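Local coordinates for protein ribonucleoside-diphosphate reductase, alpha chain (Actinobacillus ureae ATCC 25976, PDB 6DQX) that probably reduces ribonucleoside diphosphates to deoxyribonucleotides, as the catalytic subunit of a class Id ribonucleotide reductase, at residues Val214-Asp217 / Trp218-Met222; Gln231-Ala234 / Lys235-Gln238; Arg533-Asn536 / Gln537-Thr541. All blocks are in the same frame, centred on the assembly; numbering follows the deposited sequence.

Contact 1 of 3, residues Val214-Asp217 / Trp218-Met222. With EDO (1,2-ethanediol), chain G.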
ATOM      1  N   VAL A 214       6.891  26.157   0.830  1.00 16.44           N
ATOM      2  CA  VAL A 214       7.147  27.383   0.082  1.00 17.02           C
ATOM      3  C   VAL A 214       8.306  28.143   0.698  1.00 18.12           C
ATOM      4  O   VAL A 214       8.212  28.556   1.873  1.00 18.40           O
ATOM      5  CB  VAL A 214       5.903  28.311   0.132  1.00 17.28           C
ATOM      6  CG1 VAL A 214       6.152  29.578  -0.682  1.00 17.77           C
ATOM      7  CG2 VAL A 214       4.671  27.580  -0.354  1.00 17.50           C
ATOM      8  N   GLY A 215       9.382  28.315  -0.075  1.00 18.20           N
ATOM      9  CA  GLY A 215      10.605  28.972   0.364  1.00 19.28           C
ATOM     10  C   GLY A 215      10.576  30.491   0.234  1.00 19.67           C
ATOM     11  O   GLY A 215       9.777  31.060  -0.518  1.00 20.40           O
ATOM     12  N   HIS A 216      11.477  31.138   0.963  1.00 19.67           N
ATOM     13  CA  HIS A 216      11.614  32.591   0.951  1.00 21.83           C
ATOM     14  C   HIS A 216      12.013  33.099  -0.447  1.00 20.87           C
ATOM     15  O   HIS A 216      11.324  33.945  -1.010  1.00 22.15           O
ATOM     16  CB  HIS A 216      12.667  33.022   1.993  1.00 23.13           C
ATOM     17  CG  HIS A 216      12.958  34.495   1.997  1.00 25.18           C
ATOM     18  ND1 HIS A 216      12.093  35.424   2.533  1.00 26.81           N
ATOM     19  CD2 HIS A 216      14.025  35.192   1.533  1.00 26.80           C
ATOM     20  CE1 HIS A 216      12.614  36.634   2.397  1.00 26.60           C
ATOM     21  NE2 HIS A 216      13.783  36.520   1.793  1.00 26.11           N
ATOM     22  N   ASP A 217      13.078  32.535  -1.009  1.00 22.54           N
ATOM     23  CA  ASP A 217      13.595  32.992  -2.319  1.00 24.50           C
ATOM     24  C   ASP A 217      12.554  32.810  -3.436  1.00 24.97           C
ATOM     25  O   ASP A 217      12.415  33.680  -4.289  1.00 23.78           O
ATOM     26  CB  ASP A 217      14.911  32.287  -2.680  1.00 25.09           C
ATOM     27  CG  ASP A 217      16.062  32.694  -1.798  1.00 28.11           C
ATOM     28  OD1 ASP A 217      16.010  33.780  -1.184  1.00 27.84           O
ATOM     29  OD2 ASP A 217      17.055  31.932  -1.729  1.00 29.31           O
ATOM     30  N   TRP A 218      11.811  31.698  -3.407  1.00 24.51           N
ATOM     31  CA  TRP A 218      10.713  31.452  -4.346  1.00 24.73           C
ATOM     32  C   TRP A 218       9.664  32.564  -4.267  1.00 25.82           C
ATOM     33  O   TRP A 218       9.249  33.126  -5.300  1.00 25.73           O
ATOM     34  CB  TRP A 218      10.056  30.072  -4.110  1.00 23.89           C
ATOM     35  CG  TRP A 218       9.143  29.656  -5.226  1.00 23.36           C
ATOM     36  CD1 TRP A 218       9.467  28.857  -6.273  1.00 24.02           C
ATOM     37  CD2 TRP A 218       7.775  30.028  -5.414  1.00 22.53           C
ATOM     38  NE1 TRP A 218       8.393  28.709  -7.108  1.00 25.00           N
ATOM     39  CE2 TRP A 218       7.338  29.423  -6.604  1.00 24.59           C
ATOM     40  CE3 TRP A 218       6.875  30.824  -4.693  1.00 22.96           C
ATOM     41  CZ2 TRP A 218       6.039  29.578  -7.092  1.00 24.49           C
ATOM     42  CZ3 TRP A 218       5.591  30.987  -5.175  1.00 23.25           C
ATOM     43  CH2 TRP A 218       5.179  30.356  -6.368  1.00 25.02           C
ATOM     44  N   LEU A 219       9.218  32.879  -3.052  1.00 24.06           N
ATOM     45  CA  LEU A 219       8.252  33.959  -2.863  1.00 25.43           C
ATOM     46  C   LEU A 219       8.794  35.327  -3.244  1.00 24.45           C
ATOM     47  O   LEU A 219       8.027  36.133  -3.773  1.00 25.49           O
ATOM     48  CB  LEU A 219       7.722  34.023  -1.432  1.00 25.52           C
ATOM     49  CG  LEU A 219       6.618  33.058  -1.072  1.00 26.45           C
ATOM     50  CD1 LEU A 219       6.444  33.110   0.446  1.00 27.77           C
ATOM     51  CD2 LEU A 219       5.310  33.365  -1.782  1.00 26.78           C
ATOM     52  N   GLU A 220      10.075  35.599  -2.991  1.00 25.82           N
ATOM     53  CA  GLU A 220      10.668  36.883  -3.427  1.00 29.85           C
ATOM     54  C   GLU A 220      10.736  37.009  -4.962  1.00 30.32           C
ATOM     55  O   GLU A 220      10.536  38.102  -5.508  1.00 30.39           O
ATOM     56  CB  GLU A 220      12.049  37.110  -2.818  1.00 33.28           C
ATOM     57  CG  GLU A 220      12.022  37.418  -1.315  1.00 36.50           C
ATOM     58  CD  GLU A 220      11.277  38.702  -0.967  1.00 39.20           C
ATOM     59  OE1 GLU A 220      11.458  39.720  -1.677  1.00 38.89           O
ATOM     60  OE2 GLU A 220      10.497  38.689   0.013  1.00 39.65           O
ATOM     61  N   SER A 221      11.012  35.897  -5.635  1.00 29.12           N
ATOM     62  CA  SER A 221      10.973  35.834  -7.098  1.00 30.82           C
ATOM     63  C   SER A 221       9.566  36.102  -7.619  1.00 31.12           C
ATOM     64  O   SER A 221       9.405  36.864  -8.569  1.00 35.08           O
ATOM     65  CB  SER A 221      11.506  34.479  -7.600  1.00 30.80           C
ATOM     66  OG  SER A 221      11.483  34.393  -9.015  1.00 31.09           O
ATOM     67  N   MET A 222       8.562  35.487  -6.991  1.00 29.38           N
ATOM     68  CA  MET A 222       7.140  35.712  -7.301  1.00 29.95           C
ATOM     69  C   MET A 222       6.720  37.186  -7.121  1.00 33.35           C
ATOM     70  O   MET A 222       6.052  37.780  -7.994  1.00 32.53           O
ATOM     71  CB  MET A 222       6.271  34.824  -6.408  1.00 30.25           C
ATOM     72  CG  MET A 222       4.808  34.726  -6.783  1.00 30.50           C
ATOM     73  SD  MET A 222       3.723  36.053  -6.238  1.00 35.30           S
ATOM     74  CE  MET A 222       3.721  35.836  -4.452  1.00 32.78           C
TER
HETATM   75  C1  EDO G 606       8.465  27.027 -10.110  1.00 32.87           C
HETATM   76  O1  EDO G 606       9.735  27.302  -9.516  1.00 29.39           O
HETATM   77  C2  EDO G 606       7.934  25.790  -9.401  1.00 34.49           C
HETATM   78  O2  EDO G 606       6.752  25.111  -9.860  1.00 34.08           O
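Val214 meets Leu219 at the first turn of helix 216-223, where the chain leaves strand 209-213 of the reductase barrel and turns into a helix with Gly215 as its N-cap. The tight side of this turn is apolar. Val214 CG1 lies 3.5 Å from Leu219 CG, the two side chains crossing at about a right angle. The valine torsion explains the approach: chi1 of -178° places CG1 beside the carbonyl carbon, on the side where the helix begins and Leu219 lies. The same CG1 passes the Trp218 indole more loosely, with CE3 at 4.3 Å. Leu219 goes on to touch Leu540 of helix 532-544, so the packed face continues onto that helix.

The solvent side is built differently. His216 and Glu220, one turn apart, carry polar ends, yet what touches is a methylene: Glu220 CG sits over one face of the imidazole, 4.0 Å from the ring centroid, in a CH-pi contact. A bend at chi2 folds the carboxylate back beside the imidazole, at 33° to its plane, and OE2 goes on to a salt bridge with Lys223, whereas His216 ND1 bonds to Glu543.

Beneath both sides run the helical bonds, the shorter ones being Glu220 N to His216 O and Ser221 N to Asp217 O, each 2.9 Å. Trp218, partly exposed, packs toward helix 227-243, where Lys229 forms a cation-pi pair with it. At the edge of its indole, NE1 makes a weak hydrogen bond of 3.1 Å to O1 of an ethanediol, bent to 142° at the hydrogen.

Contact 2 of 3, residues Gln231-Ala234 / Lys235-Gln238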
ATOM      1  N   GLN A 231       1.420  32.950 -11.554  1.00 32.90           N
ATOM      2  CA  GLN A 231       0.246  32.105 -11.897  1.00 33.17           C
ATOM      3  C   GLN A 231       0.079  30.866 -11.023  1.00 29.17           C
ATOM      4  O   GLN A 231      -1.037  30.461 -10.720  1.00 28.55           O
ATOM      5  CB  GLN A 231       0.206  31.686 -13.394  1.00 37.45           C
ATOM      6  CG  GLN A 231      -0.921  32.350 -14.200  1.00 42.47           C
ATOM      7  CD  GLN A 231      -2.307  32.222 -13.553  1.00 47.89           C
ATOM      8  OE1 GLN A 231      -2.608  31.231 -12.869  1.00 50.58           O
ATOM      9  NE2 GLN A 231      -3.158  33.239 -13.760  1.00 49.24           N
ATOM     10  N   LEU A 232       1.188  30.244 -10.651  1.00 27.73           N
ATOM     11  CA  LEU A 232       1.144  29.095  -9.757  1.00 25.59           C
ATOM     12  C   LEU A 232       0.623  29.514  -8.382  1.00 23.47           C
ATOM     13  O   LEU A 232      -0.237  28.858  -7.819  1.00 23.38           O
ATOM     14  CB  LEU A 232       2.531  28.471  -9.636  1.00 25.29           C
ATOM     15  CG  LEU A 232       2.619  27.131  -8.908  1.00 27.25           C
ATOM     16  CD1 LEU A 232       1.922  26.034  -9.699  1.00 28.46           C
ATOM     17  CD2 LEU A 232       4.081  26.763  -8.689  1.00 28.01           C
ATOM     18  N   TRP A 233       1.146  30.623  -7.859  1.00 26.26           N
ATOM     19  CA  TRP A 233       0.730  31.121  -6.551  1.00 26.13           C
ATOM     20  C   TRP A 233      -0.746  31.452  -6.592  1.00 26.69           C
ATOM     21  O   TRP A 233      -1.480  31.083  -5.685  1.00 26.33           O
ATOM     22  CB  TRP A 233       1.563  32.333  -6.160  1.00 27.16           C
ATOM     23  CG  TRP A 233       1.310  32.859  -4.779  1.00 27.78           C
ATOM     24  CD1 TRP A 233       0.806  34.083  -4.447  1.00 28.44           C
ATOM     25  CD2 TRP A 233       1.575  32.187  -3.543  1.00 28.78           C
ATOM     26  NE1 TRP A 233       0.730  34.213  -3.075  1.00 27.75           N
ATOM     27  CE2 TRP A 233       1.200  33.068  -2.497  1.00 28.76           C
ATOM     28  CE3 TRP A 233       2.097  30.931  -3.213  1.00 29.17           C
ATOM     29  CZ2 TRP A 233       1.317  32.721  -1.147  1.00 28.66           C
ATOM     30  CZ3 TRP A 233       2.206  30.585  -1.862  1.00 29.04           C
ATOM     31  CH2 TRP A 233       1.819  31.482  -0.850  1.00 28.64           C
ATOM     32  N   ALA A 234      -1.185  32.115  -7.666  1.00 29.34           N
ATOM     33  CA  ALA A 234      -2.613  32.430  -7.845  1.00 29.16           C
ATOM     34  C   ALA A 234      -3.492  31.188  -7.811  1.00 28.05           C
ATOM     35  O   ALA A 234      -4.533  31.187  -7.173  1.00 27.35           O
ATOM     36  CB  ALA A 234      -2.840  33.208  -9.142  1.00 29.82           C
ATOM     37  N   LYS A 235      -3.059  30.125  -8.486  1.00 29.68           N
ATOM     38  CA  LYS A 235      -3.795  28.864  -8.480  1.00 29.05           C
ATOM     39  C   LYS A 235      -3.855  28.236  -7.071  1.00 27.32           C
ATOM     40  O   LYS A 235      -4.888  27.753  -6.650  1.00 28.10           O
ATOM     41  CB  LYS A 235      -3.178  27.883  -9.495  1.00 31.61           C
ATOM     42  CG  LYS A 235      -3.979  26.605  -9.643  1.00 34.52           C
ATOM     43  CD  LYS A 235      -3.426  25.643 -10.688  1.00 37.64           C
ATOM     44  CE  LYS A 235      -4.299  24.391 -10.711  1.00 40.16           C
ATOM     45  NZ  LYS A 235      -3.949  23.438 -11.802  1.00 42.36           N
ATOM     46  N   LEU A 236      -2.740  28.255  -6.346  1.00 28.33           N
ATOM     47  CA  LEU A 236      -2.714  27.733  -4.974  1.00 27.15           C
ATOM     48  C   LEU A 236      -3.732  28.465  -4.093  1.00 26.10           C
ATOM     49  O   LEU A 236      -4.527  27.831  -3.391  1.00 24.97           O
ATOM     50  CB  LEU A 236      -1.295  27.840  -4.398  1.00 27.10           C
ATOM     51  CG  LEU A 236      -1.044  27.145  -3.056  1.00 27.23           C
ATOM     52  CD1 LEU A 236       0.444  26.853  -2.890  1.00 26.74           C
ATOM     53  CD2 LEU A 236      -1.578  27.972  -1.893  1.00 28.60           C
ATOM     54  N   LEU A 237      -3.723  29.797  -4.153  1.00 29.28           N
ATOM     55  CA  LEU A 237      -4.706  30.631  -3.414  1.00 30.27           C
ATOM     56  C   LEU A 237      -6.146  30.321  -3.822  1.00 29.63           C
ATOM     57  O   LEU A 237      -7.035  30.292  -2.971  1.00 28.90           O
ATOM     58  CB  LEU A 237      -4.445  32.137  -3.604  1.00 31.46           C
ATOM     59  CG  LEU A 237      -3.110  32.764  -3.190  1.00 34.36           C
ATOM     60  CD1 LEU A 237      -3.194  34.275  -3.357  1.00 36.36           C
ATOM     61  CD2 LEU A 237      -2.703  32.398  -1.778  1.00 33.70           C
ATOM     62  N   GLN A 238      -6.376  30.097  -5.116  1.00 32.70           N
ATOM     63  CA  GLN A 238      -7.707  29.685  -5.620  1.00 32.59           C
ATOM     64  C   GLN A 238      -8.133  28.355  -5.001  1.00 29.39           C
ATOM     65  O   GLN A 238      -9.253  28.216  -4.533  1.00 27.75           O
ATOM     66  CB  GLN A 238      -7.717  29.569  -7.150  1.00 36.32           C
ATOM     67  CG  GLN A 238      -9.103  29.401  -7.779  1.00 41.11           C
ATOM     68  CD  GLN A 238      -9.062  28.963  -9.252  1.00 46.57           C
ATOM     69  OE1 GLN A 238      -7.991  28.754  -9.835  1.00 49.58           O
ATOM     70  NE2 GLN A 238     -10.243  28.820  -9.858  1.00 46.47           N
TER
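Leu237 N donates to Trp233 O at 3.0 Å, with an N-H...O angle of 173° that makes it the straightest of the four helical bonds between 231-234 and 235-238. The same turn brings the two side chains together. Leu237 lies over one face of the indole: its CG is 4.3 Å from the centroid of the five-membered ring, 17° off the normal, a CH-pi contact. The methyls sit toward the rim, CD1 beyond Trp233 NE1 at 3.9 Å and CD2 above the CE2 side, 4.0 Å from that atom. A first torsion near 180° (chi1 -175°) leans the indole forward, toward the C-terminal end of the helix and Leu237. Leu236 CD1 touches more distantly, approaching CZ3 of Trp233 at 4.3 Å.

Buried as it is, the indole keeps a polar partner, because NE1 is hydrogen-bonded to Asn536 OD1 of helix 532-544. Lys235, by contrast, extends fully away from the turn, its NZ making a long, weak ion pair with Asp197. Buried Trp233 and Leu237 beside exposed Ala234 and Gln238 are the signature of an amphipathic alpha-helix, here one packed on the outside of the reductase barrel.

Contact 3 of 3, residues Arg533-Asn536 / Gln537-Thr541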
ATOM      1  N   ARG A 533      -6.366  39.543  -4.202  1.00 44.30           N
ATOM      2  CA  ARG A 533      -5.357  40.535  -3.812  1.00 44.62           C
ATOM      3  C   ARG A 533      -5.140  40.645  -2.289  1.00 41.25           C
ATOM      4  O   ARG A 533      -3.991  40.762  -1.826  1.00 40.00           O
ATOM      5  CB  ARG A 533      -5.794  41.888  -4.387  1.00 48.34           C
ATOM      6  CG  ARG A 533      -4.937  43.097  -4.060  1.00 52.62           C
ATOM      7  CD  ARG A 533      -5.459  44.336  -4.789  1.00 56.10           C
ATOM      8  NE  ARG A 533      -6.801  44.746  -4.335  1.00 60.55           N
ATOM      9  CZ  ARG A 533      -7.974  44.413  -4.899  1.00 63.33           C
ATOM     10  NH1 ARG A 533      -8.048  43.625  -5.977  1.00 64.14           N
ATOM     11  NH2 ARG A 533      -9.107  44.869  -4.365  1.00 62.52           N
ATOM     12  N   ASP A 534      -6.237  40.616  -1.528  1.00 38.75           N
ATOM     13  CA  ASP A 534      -6.191  40.786  -0.071  1.00 37.45           C
ATOM     14  C   ASP A 534      -5.723  39.503   0.616  1.00 34.71           C
ATOM     15  O   ASP A 534      -4.960  39.581   1.570  1.00 29.05           O
ATOM     16  CB  ASP A 534      -7.551  41.216   0.501  1.00 38.77           C
ATOM     17  CG  ASP A 534      -7.997  42.614   0.033  1.00 41.18           C
ATOM     18  OD1 ASP A 534      -7.172  43.431  -0.420  1.00 41.42           O
ATOM     19  OD2 ASP A 534      -9.203  42.900   0.149  1.00 44.00           O
ATOM     20  N   LEU A 535      -6.187  38.340   0.141  1.00 34.10           N
ATOM     21  CA  LEU A 535      -5.660  37.045   0.628  1.00 34.07           C
ATOM     22  C   LEU A 535      -4.181  36.915   0.342  1.00 32.20           C
ATOM     23  O   LEU A 535      -3.416  36.452   1.199  1.00 29.80           O
ATOM     24  CB  LEU A 535      -6.383  35.843   0.004  1.00 35.10           C
ATOM     25  CG  LEU A 535      -7.696  35.400   0.649  1.00 37.09           C
ATOM     26  CD1 LEU A 535      -8.438  34.453  -0.288  1.00 38.90           C
ATOM     27  CD2 LEU A 535      -7.438  34.740   1.996  1.00 38.29           C
ATOM     28  N   ASN A 536      -3.792  37.294  -0.876  1.00 30.14           N
ATOM     29  CA  ASN A 536      -2.406  37.281  -1.289  1.00 29.21           C
ATOM     30  C   ASN A 536      -1.550  38.026  -0.257  1.00 28.34           C
ATOM     31  O   ASN A 536      -0.597  37.454   0.297  1.00 26.93           O
ATOM     32  CB  ASN A 536      -2.251  37.903  -2.691  1.00 29.81           C
ATOM     33  CG  ASN A 536      -0.820  37.894  -3.181  1.00 30.74           C
ATOM     34  OD1 ASN A 536      -0.184  36.851  -3.242  1.00 32.24           O
ATOM     35  ND2 ASN A 536      -0.289  39.076  -3.513  1.00 33.25           N
ATOM     36  N   GLN A 537      -1.908  39.275   0.032  1.00 26.45           N
ATOM     37  CA  GLN A 537      -1.117  40.066   0.988  1.00 27.18           C
ATOM     38  C   GLN A 537      -1.087  39.433   2.383  1.00 23.87           C
ATOM     39  O   GLN A 537      -0.040  39.454   3.021  1.00 21.23           O
ATOM     40  CB  GLN A 537      -1.565  41.547   1.066  1.00 29.96           C
ATOM     41  CG  GLN A 537      -0.621  42.460   1.875  1.00 33.27           C
ATOM     42  CD  GLN A 537       0.833  42.423   1.383  1.00 37.01           C
ATOM     43  OE1 GLN A 537       1.105  42.687   0.212  1.00 40.34           O
ATOM     44  NE2 GLN A 537       1.770  42.065   2.276  1.00 38.00           N
ATOM     45  N   LEU A 538      -2.207  38.861   2.838  1.00 22.90           N
ATOM     46  CA  LEU A 538      -2.245  38.255   4.170  1.00 23.48           C
ATOM     47  C   LEU A 538      -1.246  37.105   4.278  1.00 21.33           C
ATOM     48  O   LEU A 538      -0.479  37.065   5.222  1.00 19.35           O
ATOM     49  CB  LEU A 538      -3.644  37.769   4.541  1.00 25.03           C
ATOM     50  CG  LEU A 538      -3.819  37.302   5.983  1.00 26.83           C
ATOM     51  CD1 LEU A 538      -3.642  38.457   6.956  1.00 28.00           C
ATOM     52  CD2 LEU A 538      -5.186  36.672   6.170  1.00 28.38           C
ATOM     53  N   TYR A 539      -1.263  36.169   3.315  1.00 20.31           N
ATOM     54  CA  TYR A 539      -0.297  35.064   3.323  1.00 19.45           C
ATOM     55  C   TYR A 539       1.162  35.511   3.167  1.00 18.57           C
ATOM     56  O   TYR A 539       2.069  34.980   3.824  1.00 18.08           O
ATOM     57  CB  TYR A 539      -0.665  33.986   2.274  1.00 20.41           C
ATOM     58  CG  TYR A 539      -1.955  33.249   2.579  1.00 21.15           C
ATOM     59  CD1 TYR A 539      -2.142  32.608   3.784  1.00 21.57           C
ATOM     60  CD2 TYR A 539      -2.999  33.206   1.660  1.00 22.07           C
ATOM     61  CE1 TYR A 539      -3.314  31.937   4.066  1.00 22.74           C
ATOM     62  CE2 TYR A 539      -4.183  32.534   1.934  1.00 22.44           C
ATOM     63  CZ  TYR A 539      -4.334  31.905   3.152  1.00 21.62           C
ATOM     64  OH  TYR A 539      -5.466  31.226   3.464  1.00 20.93           O
ATOM     65  N   LEU A 540       1.399  36.509   2.329  1.00 19.20           N
ATOM     66  CA  LEU A 540       2.740  37.055   2.185  1.00 19.72           C
ATOM     67  C   LEU A 540       3.219  37.700   3.501  1.00 18.30           C
ATOM     68  O   LEU A 540       4.385  37.547   3.898  1.00 17.89           O
ATOM     69  CB  LEU A 540       2.792  38.059   1.046  1.00 20.43           C
ATOM     70  CG  LEU A 540       2.562  37.481  -0.361  1.00 22.67           C
ATOM     71  CD1 LEU A 540       2.496  38.616  -1.381  1.00 24.55           C
ATOM     72  CD2 LEU A 540       3.634  36.478  -0.718  1.00 23.11           C
ATOM     73  N   THR A 541       2.319  38.402   4.163  1.00 18.98           N
ATOM     74  CA  THR A 541       2.615  38.968   5.487  1.00 19.30           C
ATOM     75  C   THR A 541       2.935  37.866   6.498  1.00 18.32           C
ATOM     76  O   THR A 541       3.899  38.003   7.263  1.00 18.09           O
ATOM     77  CB  THR A 541       1.467  39.839   5.963  1.00 20.88           C
ATOM     78  OG1 THR A 541       1.372  40.966   5.079  1.00 20.96           O
ATOM     79  CG2 THR A 541       1.678  40.322   7.396  1.00 20.87           C
TER
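Leu535 and Tyr539 run side by side and point the same way, whereas Asn536 and Leu540, one residue further on, cross at a slant; helix 532-544 thus offers two kinds of i to i+4 pairing on adjacent positions. In the first pair Leu535 CD2 reaches 3.9 Å from Tyr539 CE2. The ring also leans near the backbone, with CD2 of Tyr539 only 3.3 Å from Leu535 O, the carbonyl that accepts Tyr539 N in a nearly straight bond (175°). The phenol oxygen, further out, bonds to Gln553.

The second pair sets a flat amide against a methyl. Leu540 CD1 lies 3.5 Å from Asn536 ND2 and 3.7 Å from OD1, so it touches both branches of the amide. Asn536 CG is opposite its backbone nitrogen (chi1 -179°), which carries the amide across the CD1 end of the leucine, and its OD1 is tied to Trp233, an anchor that would limit its rotation.

On another side of the helix, Gln537 O is held twice: Thr541 N donates at 2.8 Å and Thr541 OG1 at 2.9 Å, from opposite faces of the carbonyl plane.

The helix is the crossover of a beta-alpha-beta unit between strands 524-525 and 549-554. Tyr539 packs on Ile550 of the second strand, Leu538 meets helix 502-513, Asn536 and Tyr539 face helix 227-243, and Leu540 touches helix 216-223.

All three contacts are short, mostly helical stretches with i to i+4 pairs, one side buried and one exposed, and their buried sides converge. Contacts 1 and 2 lie on successive helices and meet where Met222 CE packs on Trp233 CD1 at 3.4 Å. Contact 3 comes from far along the chain: Leu540 packs on Leu219 and Met222 of contact 1, while Asn536 and Tyr539 meet Trp233 and Leu237 of contact 2. Chemistry follows place. Contact 1 sits where a strand gives way to a helix and carries an ionisable pair at its surface; contact 2 relies on a CH-pi contact of leucine on indole; contact 3 mixes apolar packing with a partly exposed amide that bonds to that buried indole.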